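Local coordinates for DNA translocase coupling protein (Clostridium perfringens, PDB 6O1W), which probably binds ATP and DNA as an FtsK/SpoIIIE-family translocase, coupling DNA to the conjugation machinery of plasmid pCW3, at residues A[33-38]-A[42-47]; A[72-77]-A[83-88]. All blocks are in the same frame, centred on the assembly; numbering follows the deposited sequence.

Interaction 1: A[33-38]-A[42-47]; sequences SFIEDK and IDEITF. With BGC (beta-D-glucopyranose), chain D.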
loop_
_atom_site.group_PDB
_atom_site.type_symbol
_atom_site.label_atom_id
_atom_site.label_comp_id
_atom_site.label_asym_id
_atom_site.label_seq_id
_atom_site.Cartn_x
_atom_site.Cartn_y
_atom_site.Cartn_z
ATOM N N SER A 33 -29.043 -3.421 -11.630
ATOM C CA SER A 33 -27.748 -2.927 -12.101
ATOM C C SER A 33 -26.588 -3.814 -11.695
ATOM O O SER A 33 -26.599 -4.442 -10.633
ATOM C CB SER A 33 -27.483 -1.499 -11.621
ATOM O OG SER A 33 -27.520 -1.375 -10.211
ATOM N N PHE A 34 -25.575 -3.843 -12.560
ATOM C CA PHE A 34 -24.330 -4.566 -12.377
ATOM C C PHE A 34 -23.235 -3.523 -12.653
ATOM O O PHE A 34 -23.070 -3.112 -13.806
ATOM C CB PHE A 34 -24.256 -5.738 -13.370
ATOM C CG PHE A 34 -23.082 -6.656 -13.130
ATOM C CD1 PHE A 34 -21.805 -6.313 -13.573
ATOM C CD2 PHE A 34 -23.241 -7.845 -12.437
ATOM C CE1 PHE A 34 -20.709 -7.139 -13.311
ATOM C CE2 PHE A 34 -22.147 -8.672 -12.179
ATOM C CZ PHE A 34 -20.891 -8.327 -12.642
ATOM N N ILE A 35 -22.543 -3.047 -11.593
ATOM C CA ILE A 35 -21.470 -2.036 -11.667
ATOM C C ILE A 35 -20.146 -2.697 -11.279
ATOM O O ILE A 35 -19.945 -3.042 -10.126
ATOM C CB ILE A 35 -21.772 -0.764 -10.791
ATOM C CG1 ILE A 35 -23.103 -0.091 -11.223
ATOM C CG2 ILE A 35 -20.598 0.253 -10.851
ATOM C CD1 ILE A 35 -23.625 1.039 -10.292
ATOM N N GLU A 36 -19.271 -2.897 -12.255
ATOM C CA GLU A 36 -17.959 -3.505 -12.093
ATOM C C GLU A 36 -16.891 -2.436 -11.809
ATOM O O GLU A 36 -16.906 -1.390 -12.446
ATOM C CB GLU A 36 -17.615 -4.301 -13.373
ATOM C CG GLU A 36 -16.134 -4.328 -13.746
ATOM C CD GLU A 36 -15.407 -5.661 -13.798
ATOM O OE1 GLU A 36 -14.834 -5.972 -14.867
ATOM O OE2 GLU A 36 -15.375 -6.378 -12.770
ATOM N N ASP A 37 -15.967 -2.687 -10.868
ATOM C CA ASP A 37 -14.821 -1.759 -10.656
ATOM C C ASP A 37 -13.675 -2.445 -11.388
ATOM O O ASP A 37 -13.277 -3.533 -10.998
ATOM C CB ASP A 37 -14.490 -1.518 -9.168
ATOM C CG ASP A 37 -13.382 -0.491 -8.923
ATOM O OD1 ASP A 37 -12.334 -0.560 -9.614
ATOM O OD2 ASP A 37 -13.557 0.377 -8.030
ATOM N N LYS A 38 -13.234 -1.870 -12.498
ATOM C CA LYS A 38 -12.215 -2.433 -13.392
ATOM C C LYS A 38 -10.834 -2.643 -12.754
ATOM O O LYS A 38 -10.147 -3.585 -13.123
ATOM C CB LYS A 38 -12.099 -1.570 -14.664
ATOM C CG LYS A 38 -11.673 -2.321 -15.922
ATOM C CD LYS A 38 -11.157 -1.322 -16.966
ATOM C CE LYS A 38 -11.013 -1.894 -18.349
ATOM N NZ LYS A 38 -10.623 -0.843 -19.334
ATOM N N ILE A 42 -14.091 -5.682 -8.099
ATOM C CA ILE A 42 -15.185 -5.843 -7.138
ATOM C C ILE A 42 -16.409 -5.269 -7.854
ATOM O O ILE A 42 -16.333 -4.144 -8.366
ATOM C CB ILE A 42 -14.929 -5.109 -5.788
ATOM C CG1 ILE A 42 -13.675 -5.649 -5.076
ATOM C CG2 ILE A 42 -16.170 -5.205 -4.865
ATOM C CD1 ILE A 42 -13.093 -4.649 -3.970
ATOM N N ASP A 43 -17.510 -6.048 -7.877
ATOM C CA ASP A 43 -18.787 -5.731 -8.512
ATOM C C ASP A 43 -19.858 -5.360 -7.502
ATOM O O ASP A 43 -19.851 -5.857 -6.390
ATOM C CB ASP A 43 -19.291 -6.947 -9.336
ATOM C CG ASP A 43 -18.284 -7.501 -10.341
ATOM O OD1 ASP A 43 -17.915 -6.769 -11.278
ATOM O OD2 ASP A 43 -17.870 -8.665 -10.187
ATOM N N GLU A 44 -20.801 -4.525 -7.911
ATOM C CA GLU A 44 -21.963 -4.130 -7.131
ATOM C C GLU A 44 -23.171 -4.611 -7.944
ATOM O O GLU A 44 -23.409 -4.127 -9.064
ATOM C CB GLU A 44 -21.987 -2.608 -6.908
ATOM C CG GLU A 44 -23.090 -2.143 -5.973
ATOM C CD GLU A 44 -23.432 -0.670 -6.110
ATOM O OE1 GLU A 44 -24.057 -0.293 -7.130
ATOM O OE2 GLU A 44 -23.082 0.110 -5.195
ATOM N N ILE A 45 -23.850 -5.655 -7.430
ATOM C CA ILE A 45 -25.000 -6.242 -8.099
ATOM C C ILE A 45 -26.237 -5.892 -7.309
ATOM O O ILE A 45 -26.327 -6.215 -6.123
ATOM C CB ILE A 45 -24.875 -7.761 -8.359
ATOM C CG1 ILE A 45 -23.427 -8.180 -8.730
ATOM C CG2 ILE A 45 -25.864 -8.187 -9.443
ATOM C CD1 ILE A 45 -23.163 -9.732 -8.542
ATOM N N THR A 46 -27.181 -5.205 -7.964
ATOM C CA THR A 46 -28.403 -4.765 -7.315
ATOM C C THR A 46 -29.559 -5.565 -7.843
ATOM O O THR A 46 -29.774 -5.621 -9.053
ATOM C CB THR A 46 -28.580 -3.246 -7.514
ATOM O OG1 THR A 46 -27.381 -2.603 -7.106
ATOM C CG2 THR A 46 -29.754 -2.687 -6.745
ATOM N N PHE A 47 -30.332 -6.160 -6.920
ATOM C CA PHE A 47 -31.511 -6.958 -7.238
ATOM C C PHE A 47 -32.746 -6.413 -6.570
ATOM O O PHE A 47 -32.703 -5.950 -5.425
ATOM C CB PHE A 47 -31.320 -8.429 -6.806
ATOM C CG PHE A 47 -30.343 -9.231 -7.638
ATOM C CD1 PHE A 47 -30.692 -9.685 -8.913
ATOM C CD2 PHE A 47 -29.109 -9.595 -7.127
ATOM C CE1 PHE A 47 -29.808 -10.458 -9.664
ATOM C CE2 PHE A 47 -28.226 -10.377 -7.875
ATOM C CZ PHE A 47 -28.572 -10.784 -9.144
HETATM C C2 BGC D . -18.485 1.291 -4.475
HETATM C C3 BGC D . -17.513 1.853 -5.510
HETATM C C4 BGC D . -17.201 0.816 -6.584
HETATM C C5 BGC D . -18.495 0.245 -7.164
HETATM C C6 BGC D . -18.269 -0.899 -8.126
HETATM C C1 BGC D . -19.714 0.696 -5.153
HETATM O O1 BGC D . -20.498 0.086 -4.185
HETATM O O2 BGC D . -18.916 2.302 -3.571
HETATM O O3 BGC D . -16.303 2.244 -4.866
HETATM O O4 BGC D . -16.394 1.373 -7.620
HETATM O O5 BGC D . -19.307 -0.281 -6.105
HETATM O O6 BGC D . -17.759 -2.049 -7.458
HETATM O O HOH W 1 -25.344 -2.035 -8.756
#
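The beta hairpin formed by 33-38 and 42-47 makes up one edge of a four-stranded antiparallel sheet, and its D37, I42 and E44 bind a beta-D-glucopyranose. The paired strands run almost exactly antiparallel. I35 and E44 form a hydrogen-bonded pair, with I35 N to E44 O at 2.9 Å and E44 N to I35 O at 2.8 Å. S33 and T46 form the next such pair, in which the bond from S33 N is weak. Toward the turn, I42 O is gripped by two donors: the backbone N of D37, which comes in tilted from the carbonyl plane, and the sugar hydroxyl O6, 2.7 Å from I42 O. The sugar spans the face that carries I35 and E44. E44 is extended beyond CG, with CG anti to the backbone N (chi1 -174°), which carries OE2 to within 2.8 Å of the sugar's O1. O4 of the sugar donates to D37 OD2, a carboxylate oxygen that also forms a salt bridge with K316; K318 and D319 also bond to the sugar. I35 lies alongside E44, its CG2 branch against the sugar's C6 and its CD1 close to OE1. Farther along this face a water joins S33 OG and T46 OG1 to the carbonyl and OE1 of E44. On the reverse face the F34 ring lies beside I45, while its CE1 and CZ lie close to the D43 carboxylate, which sits obliquely to the ring with the two planes 39° apart. R8 makes a cation-pi contact with the same ring. The carboxylates of E36 and D43 lie side by side with planes 17° apart, a closeness that would probably raise the proton affinity of one of them: E36 OE2 is 3.0 Å from D43 OD1.

Interaction 2: A[72-77]-A[83-88]; sequences ISIEQG and VIIKSM. With BGC (beta-D-glucopyranose), chain D.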
loop_
_atom_site.group_PDB
_atom_site.type_symbol
_atom_site.label_atom_id
_atom_site.label_comp_id
_atom_site.label_asym_id
_atom_site.label_seq_id
_atom_site.Cartn_x
_atom_site.Cartn_y
_atom_site.Cartn_z
ATOM N N ILE A 72 -18.662 -10.632 -0.853
ATOM C CA ILE A 72 -18.016 -9.874 0.203
ATOM C C ILE A 72 -19.087 -9.515 1.220
ATOM O O ILE A 72 -18.861 -9.713 2.406
ATOM C CB ILE A 72 -17.267 -8.634 -0.348
ATOM C CG1 ILE A 72 -16.092 -9.065 -1.248
ATOM C CG2 ILE A 72 -16.798 -7.722 0.800
ATOM C CD1 ILE A 72 -15.536 -7.909 -2.244
ATOM N N SER A 73 -20.242 -8.972 0.755
ATOM C CA SER A 73 -21.362 -8.585 1.613
ATOM C C SER A 73 -22.669 -8.529 0.837
ATOM O O SER A 73 -22.669 -8.436 -0.396
ATOM C CB SER A 73 -21.128 -7.207 2.245
ATOM O OG SER A 73 -21.096 -6.179 1.263
ATOM N N ILE A 74 -23.784 -8.591 1.584
ATOM C CA ILE A 74 -25.140 -8.382 1.079
ATOM C C ILE A 74 -25.751 -7.342 1.999
ATOM O O ILE A 74 -25.682 -7.496 3.216
ATOM C CB ILE A 74 -26.021 -9.653 0.923
ATOM C CG1 ILE A 74 -25.292 -10.742 0.107
ATOM C CG2 ILE A 74 -27.355 -9.295 0.257
ATOM C CD1 ILE A 74 -26.210 -11.930 -0.524
ATOM N N GLU A 75 -26.276 -6.256 1.437
ATOM C CA GLU A 75 -26.942 -5.204 2.219
ATOM C C GLU A 75 -28.300 -4.833 1.639
ATOM O O GLU A 75 -28.506 -4.929 0.428
ATOM C CB GLU A 75 -26.042 -3.958 2.395
ATOM C CG GLU A 75 -25.821 -3.120 1.143
ATOM C CD GLU A 75 -24.931 -1.897 1.299
ATOM O OE1 GLU A 75 -23.737 -1.978 0.925
ATOM O OE2 GLU A 75 -25.433 -0.853 1.776
ATOM N N GLN A 76 -29.218 -4.382 2.501
ATOM C CA GLN A 76 -30.520 -3.889 2.082
ATOM C C GLN A 76 -30.284 -2.495 1.478
ATOM O O GLN A 76 -29.476 -1.730 2.005
ATOM C CB GLN A 76 -31.474 -3.797 3.289
ATOM C CG GLN A 76 -32.957 -3.706 2.901
ATOM C CD GLN A 76 -33.581 -5.063 2.696
ATOM O OE1 GLN A 76 -33.716 -5.559 1.570
ATOM N NE2 GLN A 76 -33.992 -5.694 3.778
ATOM N N GLY A 77 -30.935 -2.208 0.356
ATOM C CA GLY A 77 -30.840 -0.918 -0.321
ATOM C C GLY A 77 -31.849 0.073 0.230
ATOM O O GLY A 77 -32.195 -0.000 1.418
ATOM N N VAL A 83 -31.786 -5.409 -2.684
ATOM C CA VAL A 83 -30.572 -5.976 -2.092
ATOM C C VAL A 83 -29.394 -5.596 -2.958
ATOM O O VAL A 83 -29.520 -5.491 -4.182
ATOM C CB VAL A 83 -30.584 -7.489 -1.722
ATOM C CG1 VAL A 83 -31.733 -7.815 -0.774
ATOM C CG2 VAL A 83 -30.610 -8.375 -2.958
ATOM N N ILE A 84 -28.276 -5.332 -2.321
ATOM C CA ILE A 84 -27.038 -4.909 -2.961
ATOM C C ILE A 84 -25.983 -5.900 -2.526
ATOM O O ILE A 84 -25.754 -6.057 -1.323
ATOM C CB ILE A 84 -26.655 -3.460 -2.537
ATOM C CG1 ILE A 84 -27.767 -2.442 -2.925
ATOM C CG2 ILE A 84 -25.262 -3.077 -3.098
ATOM C CD1 ILE A 84 -27.636 -1.021 -2.363
ATOM N N ILE A 85 -25.361 -6.571 -3.500
ATOM C CA ILE A 85 -24.333 -7.572 -3.243
ATOM C C ILE A 85 -23.003 -6.997 -3.711
ATOM O O ILE A 85 -22.925 -6.478 -4.835
ATOM C CB ILE A 85 -24.658 -8.891 -3.998
ATOM C CG1 ILE A 85 -26.073 -9.426 -3.657
ATOM C CG2 ILE A 85 -23.565 -9.979 -3.769
ATOM C CD1 ILE A 85 -26.560 -10.541 -4.568
ATOM N N LYS A 86 -21.968 -7.076 -2.843
ATOM C CA LYS A 86 -20.608 -6.718 -3.191
ATOM C C LYS A 86 -19.925 -8.054 -3.415
ATOM O O LYS A 86 -19.997 -8.938 -2.559
ATOM C CB LYS A 86 -19.936 -5.883 -2.071
ATOM C CG LYS A 86 -20.572 -4.490 -1.804
ATOM C CD LYS A 86 -20.800 -3.577 -3.051
ATOM C CE LYS A 86 -19.575 -3.304 -3.909
ATOM N NZ LYS A 86 -18.466 -2.722 -3.130
ATOM N N SER A 87 -19.395 -8.272 -4.611
ATOM C CA SER A 87 -18.790 -9.575 -4.934
ATOM C C SER A 87 -17.607 -9.483 -5.869
ATOM O O SER A 87 -17.374 -8.433 -6.450
ATOM C CB SER A 87 -19.829 -10.518 -5.545
ATOM O OG SER A 87 -20.382 -9.977 -6.734
HETATM N N MSE A 88 -16.917 -10.609 -6.065
HETATM C CA MSE A 88 -15.807 -10.771 -6.997
HETATM C C MSE A 88 -16.061 -12.053 -7.759
HETATM O O MSE A 88 -16.408 -13.060 -7.143
HETATM C CB MSE A 88 -14.464 -10.875 -6.245
HETATM C CG MSE A 88 -13.967 -9.532 -5.729
HETATM SE SE MSE A 88 -12.308 -9.681 -4.706
HETATM C CE MSE A 88 -11.112 -10.332 -6.127
HETATM C C2 BGC D . -18.485 1.291 -4.475
HETATM C C3 BGC D . -17.513 1.853 -5.510
HETATM C C4 BGC D . -17.201 0.816 -6.584
HETATM C C5 BGC D . -18.495 0.245 -7.164
HETATM C C6 BGC D . -18.269 -0.899 -8.126
HETATM C C1 BGC D . -19.714 0.696 -5.153
HETATM O O1 BGC D . -20.498 0.086 -4.185
HETATM O O2 BGC D . -18.916 2.302 -3.571
HETATM O O3 BGC D . -16.303 2.244 -4.866
HETATM O O4 BGC D . -16.394 1.373 -7.620
HETATM O O5 BGC D . -19.307 -0.281 -6.105
HETATM O O6 BGC D . -17.759 -2.049 -7.458
HETATM O O HOH W 2 -23.423 -5.188 -0.020
#
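A classic beta bulge marks the I72 end of the antiparallel hairpin 72-77/83-88: I72 and S73 both face K86, and both of their backbone N atoms donate to K86 O. The bond from I72 N is short, at 2.7 Å, whereas that from S73 N is weak, at 3.3 Å from K86 O. Beyond the bulge the ladder is regular. K86 N bonds to S73 O, and E75 and I84 form a hydrogen-bonded pair in which E75 N meets I84 O in the carbonyl plane. The strands run antiparallel at 162°. On the face shared by S73, E75, I84 and K86, the S73 hydroxyl sits against the first carbons of the lysine, OG lying 3.5 Å from K86 CG. E75 crosses I84, its CG reaching I84 CB at 3.8 Å. A water fills in between, bonded to S73 OG and donating to I84 O, with a weak bond to E75 OE1. On the other face I74 lies alongside I85, and its CD1 is 4.0 Å from I85 CG1; its CG2 branch also approaches V83 CB. Helix 53-58 covers this side, I53 touching I74 and V83, and W56 packing on V83. At the bulge the outer end of I72 reaches selenomethionine M88, CD1 to CG, and I42 packs against both side chains. K86 departs from the sheet. Turns near -55° at chi2, chi3 and chi4 curl its chain away from 72-77 and over to the bound beta-D-glucopyranose. Its ammonium forms a long, weak ion pair with D319, and the end of the chain rests near one sugar hydroxyl in van der Waals range: K86 CE lies 3.5 Å and K86 NZ 3.6 Å from the sugar's O1.

In the fold
Interactions 1 and 2 are successive hairpins of one sheet, their centres about 9 Å apart, joined through neighbouring strands 43-48 and 82-89. Probable backbone hydrogen bonds make the seam, D43 N to S87 O and I45 O to I85 N, each 2.8 Å. Both hairpins meet the same glucopyranose: 33-38/42-47 supplies three of its hydrogen bonds, with K318 and D319 adding others, whereas 72-77/83-88 contributes the curled K86, whose CE lies 3.6 Å from D43 O. The chain is a fragment of a longer membrane protein and carries its FtsK/SpoIIIE ATPase region; there a separate ten-stranded sheet includes strand 132-135, leading into the P-loop, where another structure of the protein shows ATP bound (G139, G141, K142).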